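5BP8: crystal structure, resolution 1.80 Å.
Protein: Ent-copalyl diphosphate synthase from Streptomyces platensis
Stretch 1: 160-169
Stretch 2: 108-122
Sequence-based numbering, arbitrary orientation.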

# COMPACT_ATOMS: atom_id res chain seq x y z
N THR A 160 -27.04 -14.48 -10.95
CA THR A 160 -26.87 -13.27 -10.17
C THR A 160 -26.08 -13.64 -8.94
O THR A 160 -26.53 -14.45 -8.15
CB THR A 160 -28.21 -12.67 -9.72
OG1 THR A 160 -29.03 -12.44 -10.87
CG2 THR A 160 -28.01 -11.36 -8.98
N LEU A 161 -24.87 -13.08 -8.82
CA LEU A 161 -24.06 -13.26 -7.63
C LEU A 161 -24.49 -12.25 -6.57
O LEU A 161 -24.83 -11.11 -6.88
CB LEU A 161 -22.60 -13.03 -7.97
CG LEU A 161 -21.95 -13.97 -8.96
CD1 LEU A 161 -20.53 -13.50 -9.21
CD2 LEU A 161 -21.98 -15.40 -8.48
N THR A 162 -24.51 -12.69 -5.32
CA THR A 162 -24.85 -11.80 -4.22
C THR A 162 -23.86 -11.99 -3.08
O THR A 162 -23.14 -12.97 -3.02
CB THR A 162 -26.29 -12.07 -3.69
OG1 THR A 162 -26.31 -13.28 -2.95
CG2 THR A 162 -27.29 -12.16 -4.81
N SER A 163 -23.86 -11.04 -2.15
CA SER A 163 -23.02 -11.13 -0.99
C SER A 163 -23.77 -10.58 0.22
O SER A 163 -24.42 -9.54 0.13
CB SER A 163 -21.76 -10.30 -1.18
OG SER A 163 -21.00 -10.24 0.03
N PRO A 164 -23.64 -11.26 1.36
CA PRO A 164 -24.18 -10.77 2.64
C PRO A 164 -23.37 -9.65 3.29
O PRO A 164 -23.83 -9.05 4.27
CB PRO A 164 -24.18 -12.01 3.51
CG PRO A 164 -23.03 -12.81 3.00
CD PRO A 164 -23.00 -12.57 1.51
N ALA A 165 -22.18 -9.36 2.76
CA ALA A 165 -21.28 -8.43 3.43
C ALA A 165 -21.78 -7.00 3.33
O ALA A 165 -22.11 -6.53 2.24
CB ALA A 165 -19.88 -8.54 2.86
N PRO A 166 -21.84 -6.30 4.47
CA PRO A 166 -22.27 -4.91 4.47
C PRO A 166 -21.49 -4.04 3.50
O PRO A 166 -22.08 -3.19 2.82
CB PRO A 166 -22.00 -4.46 5.92
CG PRO A 166 -22.19 -5.71 6.72
CD PRO A 166 -21.66 -6.82 5.84
N ASP A 167 -20.18 -4.28 3.39
CA ASP A 167 -19.34 -3.47 2.47
C ASP A 167 -19.71 -3.69 0.99
O ASP A 167 -19.40 -2.85 0.13
CB ASP A 167 -17.85 -3.79 2.64
CG ASP A 167 -17.22 -3.12 3.87
OD1 ASP A 167 -17.82 -2.17 4.43
OD2 ASP A 167 -16.14 -3.56 4.27
N LEU A 168 -20.38 -4.79 0.68
CA LEU A 168 -20.79 -5.00 -0.69
C LEU A 168 -22.22 -4.51 -0.97
O LEU A 168 -22.70 -4.66 -2.07
CB LEU A 168 -20.59 -6.46 -1.09
CG LEU A 168 -19.17 -6.72 -1.60
CD1 LEU A 168 -18.14 -6.55 -0.49
CD2 LEU A 168 -19.07 -8.09 -2.25
N ASP A 169 -22.85 -3.90 0.02
CA ASP A 169 -24.24 -3.45 -0.10
C ASP A 169 -24.53 -2.46 -1.26
O ASP A 169 -25.56 -2.58 -1.93
CB ASP A 169 -24.68 -2.84 1.25
CG ASP A 169 -25.98 -2.14 1.15
OD1 ASP A 169 -25.96 -0.91 1.06
OD2 ASP A 169 -27.02 -2.83 1.11
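Stretch 2, residues 108-122: GLGALRDGLLAGPVP

Stretch 2 runs as a helix from Gly-108, continuing one that begins earlier in the chain, and then unwinds into a loop that carries the chain on to Pro-122. It follows stretch 1 in the same general direction: the helical part faces Leu-161, the turn after it faces Ser-163, and Val-121 reaches Ala-165, Asp-167 and Leu-168. The backbones come nearest at Ser-163 and Leu-117, whose CA atoms are 5.1 Å apart; Leu-161 CA and Arg-113 CA stand 6.8 Å apart.

The helix does not stay regular. Between Leu-112 and Leu-116 it widens into a pi-type turn, in which Leu-116 N bonds to Ala-111 O at 3.1 Å and Leu-117 N to Leu-112 O at 3.0 Å. Gly-115, with phi near -172°, lies in this turn. Just beyond it, Leu-117 O, which accepts no backbone hydrogen bond within the stretch, accepts one from Ser-163 OG at 2.7 Å, the one direct hydrogen bond across the contact. Ser-163 is t at chi1, which sets its hydroxyl between two partners: it donates to Leu-117 O and accepts from Ala-165 N, with OG and N 3.1 Å apart. One small side chain thus joins the stretches and braces its own turn. Pro-164 packs beside the same carbonyl, its CD 3.5 Å from Leu-117 O.

Four of the five leucines that meet across the contact share one rotamer: Leu-161, Leu-109, Leu-112 and Leu-117 are all m at chi1 and t at chi2, a common, low-strain leucine rotamer. Leu-161 points toward the helix and spreads over several residues: its CD1 lies 4.0 Å from Leu-109 CD2 and 4.2 Å from Leu-112 CD1, its CD2 4.0 Å from Arg-113 CD, and its CB 3.9 Å from Leu-117 CD1. Leu-109 starts sideways, but its end comes nearer. Leu-117 spans two residues of stretch 1, for while CD1 meets Leu-161, its CD2 lies 3.8 Å from Leu-168 CD2. Leu-168, on the 3-10 segment, is the exception, combining m with a chi2 of 66°, and its CD1 is 4.4 Å from Val-121 CG2.

Val-121, t at chi1, sends its two methyls to different neighbours: CG2 lies 3.8 Å from Ala-165 CB, and CG1 4.0 Å from Asp-167 OD2. Two waters add polar links between the stretches. One water accepts a weak hydrogen bond from Arg-113 NE at 3.1 Å and donates to Thr-160 O at 3.0 Å. Another lies 2.7 Å from Val-121 O and 2.6 Å from Asp-167 OD2, positioned to bridge them.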

# COMPACT_ATOMS: atom_id res chain seq x y z
N GLY A 108 -12.93 -18.28 -11.72
CA GLY A 108 -13.07 -17.08 -10.88
C GLY A 108 -14.48 -16.88 -10.35
O GLY A 108 -14.67 -16.59 -9.17
N LEU A 109 -15.46 -17.09 -11.21
CA LEU A 109 -16.88 -17.06 -10.80
C LEU A 109 -17.17 -18.10 -9.74
O LEU A 109 -17.86 -17.81 -8.73
CB LEU A 109 -17.81 -17.25 -12.00
CG LEU A 109 -17.85 -16.07 -12.97
CD1 LEU A 109 -18.35 -16.47 -14.36
CD2 LEU A 109 -18.64 -14.90 -12.39
N GLY A 110 -16.63 -19.30 -9.93
CA GLY A 110 -16.73 -20.35 -8.93
C GLY A 110 -16.14 -19.94 -7.60
O GLY A 110 -16.77 -20.16 -6.56
N ALA A 111 -14.93 -19.38 -7.61
CA ALA A 111 -14.31 -18.92 -6.37
C ALA A 111 -15.12 -17.84 -5.65
O ALA A 111 -15.18 -17.83 -4.42
CB ALA A 111 -12.87 -18.45 -6.62
N LEU A 112 -15.70 -16.91 -6.41
CA LEU A 112 -16.57 -15.88 -5.84
C LEU A 112 -17.81 -16.51 -5.16
O LEU A 112 -18.13 -16.23 -3.99
CB LEU A 112 -17.01 -14.88 -6.90
CG LEU A 112 -15.91 -13.95 -7.41
CD1 LEU A 112 -16.36 -13.21 -8.67
CD2 LEU A 112 -15.52 -12.96 -6.33
N ARG A 113 -18.48 -17.37 -5.90
CA ARG A 113 -19.71 -18.01 -5.43
C ARG A 113 -19.47 -18.99 -4.29
O ARG A 113 -20.31 -19.08 -3.40
CB ARG A 113 -20.38 -18.73 -6.60
CG ARG A 113 -21.80 -19.25 -6.36
CD ARG A 113 -22.56 -19.23 -7.69
NE ARG A 113 -23.85 -19.94 -7.67
CZ ARG A 113 -24.01 -21.26 -7.88
NH1 ARG A 113 -22.96 -22.04 -8.10
NH2 ARG A 113 -25.22 -21.79 -7.86
N ASP A 114 -18.34 -19.70 -4.32
CA ASP A 114 -18.09 -20.80 -3.40
C ASP A 114 -17.46 -20.36 -2.08
O ASP A 114 -17.34 -21.16 -1.18
CB ASP A 114 -17.22 -21.88 -4.02
CG ASP A 114 -17.91 -22.62 -5.18
OD1 ASP A 114 -19.15 -22.47 -5.37
OD2 ASP A 114 -17.19 -23.35 -5.91
N GLY A 115 -17.01 -19.11 -1.96
CA GLY A 115 -16.44 -18.70 -0.68
C GLY A 115 -16.12 -17.23 -0.53
O GLY A 115 -16.25 -16.68 0.57
N LEU A 116 -15.66 -16.58 -1.59
CA LEU A 116 -15.17 -15.23 -1.42
C LEU A 116 -16.30 -14.25 -1.08
O LEU A 116 -16.10 -13.34 -0.26
CB LEU A 116 -14.42 -14.73 -2.65
CG LEU A 116 -13.04 -15.35 -2.90
CD1 LEU A 116 -12.63 -15.02 -4.34
CD2 LEU A 116 -11.96 -14.93 -1.93
N LEU A 117 -17.45 -14.39 -1.72
CA LEU A 117 -18.54 -13.41 -1.53
C LEU A 117 -19.12 -13.49 -0.12
O LEU A 117 -19.65 -12.50 0.40
CB LEU A 117 -19.62 -13.56 -2.58
CG LEU A 117 -19.19 -13.00 -3.94
CD1 LEU A 117 -20.14 -13.56 -4.97
CD2 LEU A 117 -19.12 -11.48 -4.00
N ALA A 118 -19.00 -14.66 0.47
CA ALA A 118 -19.54 -14.93 1.80
C ALA A 118 -18.51 -14.91 2.90
O ALA A 118 -18.87 -15.09 4.08
CB ALA A 118 -20.22 -16.29 1.80
N GLY A 119 -17.23 -14.71 2.54
CA GLY A 119 -16.10 -14.82 3.50
C GLY A 119 -15.79 -13.47 4.09
O GLY A 119 -16.56 -12.51 3.88
N PRO A 120 -14.66 -13.37 4.81
CA PRO A 120 -14.27 -12.09 5.40
C PRO A 120 -13.97 -11.06 4.35
O PRO A 120 -13.54 -11.40 3.22
CB PRO A 120 -13.00 -12.41 6.23
CG PRO A 120 -12.70 -13.84 6.03
CD PRO A 120 -13.66 -14.44 5.03
N VAL A 121 -14.19 -9.79 4.70
CA VAL A 121 -13.86 -8.71 3.80
C VAL A 121 -12.89 -7.81 4.54
O VAL A 121 -13.28 -7.08 5.44
CB VAL A 121 -15.10 -7.91 3.34
CG1 VAL A 121 -14.68 -6.77 2.41
CG2 VAL A 121 -16.13 -8.82 2.66
N PRO A 122 -11.59 -7.90 4.20
CA PRO A 122 -10.65 -7.00 4.84
C PRO A 122 -10.88 -5.55 4.48
O PRO A 122 -11.45 -5.23 3.41
CB PRO A 122 -9.28 -7.45 4.33
CG PRO A 122 -9.51 -8.52 3.30
CD PRO A 122 -10.95 -8.92 3.35
O HOH W 1 -25.18 -17.09 -7.58
O HOH W 2 -14.93 -5.00 6.07